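Local coordinates for [2Fe-2S] ferredoxin (Aquifex aeolicus, PDB 1M2D), which carries electrons in metabolic reactions by means of a [2Fe-2S] cluster held in a thioredoxin-like fold, at residues A[27-30]-A[31-34]. The protein carries 1 engineered substitution. Numbering follows the deposited sequence.
Sequences SREV and FQAF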
loop_
_atom_site.group_PDB
_atom_site.type_symbol
_atom_site.label_atom_id
_atom_site.label_comp_id
_atom_site.label_asym_id
_atom_site.label_seq_id
_atom_site.Cartn_x
_atom_site.Cartn_y
_atom_site.Cartn_z
ATOM N N SER A 27 13.477 0.094 -7.892
ATOM C CA SER A 27 12.044 0.245 -7.781
ATOM C C SER A 27 11.586 1.694 -7.846
ATOM O O SER A 27 10.399 1.907 -8.117
ATOM C CB SER A 27 11.519 -0.393 -6.506
ATOM O OG SER A 27 11.910 0.386 -5.382
ATOM N N ARG A 28 12.452 2.664 -7.555
ATOM C CA ARG A 28 11.907 4.045 -7.686
ATOM C C ARG A 28 11.710 4.372 -9.150
ATOM O O ARG A 28 10.825 5.134 -9.456
ATOM C CB ARG A 28 12.799 5.037 -6.944
ATOM C CG ARG A 28 12.682 4.653 -5.448
ATOM C CD ARG A 28 13.498 5.573 -4.632
ATOM N NE ARG A 28 13.301 5.160 -3.248
ATOM C CZ ARG A 28 13.944 5.883 -2.351
ATOM N NH1 ARG A 28 14.725 6.876 -2.708
ATOM N NH2 ARG A 28 13.827 5.571 -1.061
ATOM N N GLU A 29 12.527 3.793 -10.047
ATOM C CA GLU A 29 12.302 3.958 -11.480
ATOM C C GLU A 29 11.043 3.206 -11.946
ATOM O O GLU A 29 10.336 3.650 -12.858
ATOM C CB GLU A 29 13.507 3.508 -12.289
ATOM C CG GLU A 29 14.616 4.509 -12.030
ATOM C CD GLU A 29 15.383 4.236 -10.803
ATOM O OE1 GLU A 29 15.242 3.251 -10.066
ATOM O OE2 GLU A 29 16.219 5.146 -10.578
ATOM N N VAL A 30 10.711 2.111 -11.321
ATOM C CA VAL A 30 9.447 1.391 -11.528
ATOM C C VAL A 30 8.255 2.271 -11.152
ATOM O O VAL A 30 7.302 2.449 -11.886
ATOM C CB VAL A 30 9.407 0.080 -10.772
ATOM C CG1 VAL A 30 8.031 -0.587 -10.848
ATOM C CG2 VAL A 30 10.462 -0.847 -11.338
ATOM N N PHE A 31 8.326 2.842 -9.941
ATOM C CA PHE A 31 7.278 3.711 -9.422
ATOM C C PHE A 31 7.103 4.872 -10.391
ATOM O O PHE A 31 6.014 5.259 -10.811
ATOM C CB PHE A 31 7.596 4.206 -8.009
ATOM C CG PHE A 31 6.635 5.224 -7.468
ATOM C CD1 PHE A 31 5.350 4.846 -7.100
ATOM C CD2 PHE A 31 6.984 6.556 -7.334
ATOM C CE1 PHE A 31 4.450 5.771 -6.639
ATOM C CE2 PHE A 31 6.057 7.495 -6.893
ATOM C CZ PHE A 31 4.816 7.116 -6.570
ATOM N N GLN A 32 8.166 5.532 -10.789
ATOM C CA GLN A 32 8.168 6.649 -11.729
ATOM C C GLN A 32 7.503 6.215 -13.053
ATOM O O GLN A 32 6.715 6.944 -13.620
ATOM C CB GLN A 32 9.576 7.107 -11.996
ATOM C CG GLN A 32 10.023 8.152 -13.007
ATOM C CD GLN A 32 11.464 8.481 -12.614
ATOM O OE1 GLN A 32 12.316 7.596 -12.749
ATOM N NE2 GLN A 32 11.725 9.665 -12.078
ATOM N N ALA A 33 7.836 5.057 -13.561
ATOM C CA ALA A 33 7.275 4.572 -14.829
ATOM C C ALA A 33 5.765 4.348 -14.724
ATOM O O ALA A 33 5.038 4.737 -15.655
ATOM C CB ALA A 33 7.954 3.322 -15.295
ATOM N N PHE A 34 5.316 3.813 -13.617
ATOM C CA PHE A 34 3.865 3.719 -13.399
ATOM C C PHE A 34 3.180 5.095 -13.344
ATOM O O PHE A 34 2.210 5.322 -14.003
ATOM C CB PHE A 34 3.447 2.949 -12.131
ATOM C CG PHE A 34 3.431 1.434 -12.256
ATOM C CD1 PHE A 34 4.383 0.638 -11.669
ATOM C CD2 PHE A 34 2.394 0.811 -12.956
ATOM C CE1 PHE A 34 4.369 -0.742 -11.706
ATOM C CE2 PHE A 34 2.378 -0.566 -12.993
ATOM C CZ PHE A 34 3.341 -1.345 -12.382
HETATM O O HOH W 1 11.568 5.274 -14.780
#
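Ser-27 O accepts the N-H of Phe-31 at 2.9 Å, an i to i+4 bond in the first turn of helix 27-40. OG of Ser-27 hydrogen-bonds to Cys-9 O, and its side chain also touches Cys-22; both cysteines are cluster ligands, so the first turn of the helix sits beside the [2Fe-2S] site. Arg-28 O takes Gln-32 N at 3.0 Å, while its fully extended side chain runs back past the N-terminal end of the helix, where NE hydrogen-bonds to Val-10 O. On the outer side, Glu-29 O has two donors: Ala-33 N at 3.0 Å and a water at 2.8 Å. The same water donates to Gln-32 OE1 at 3.2 Å, so it clips the amide to the backbone. CG of Glu-29 also lies 3.9 Å from Gln-32 OE1. Helix 27-40 is an amphipathic helix of the thioredoxin-like fold, following strand 4-9 and leading towards strand 48-53, which lies parallel to strand 4-9 in the sheet: Glu-29 and Gln-32 are exposed, whereas Val-30 and Phe-34 are buried and Phe-31 packs on Val-8 and Ile-50 of the sheet. Val-30 O receives Phe-34 N at 3.0 Å in a nearly straight bond (166°). Beside it the side chains of Val-30 and Phe-34 project in the same direction, one turn apart. With CG1 of Val-30 set anti to the backbone N (chi1 173°), this methyl meets CE1 of the Phe-34 ring at 3.8 Å. Both residues also touch Val-82 of helix 82-91, and the Phe-34 ring packs further on Ile-85, Ile-50 and Val-8, between that helix and the sheet.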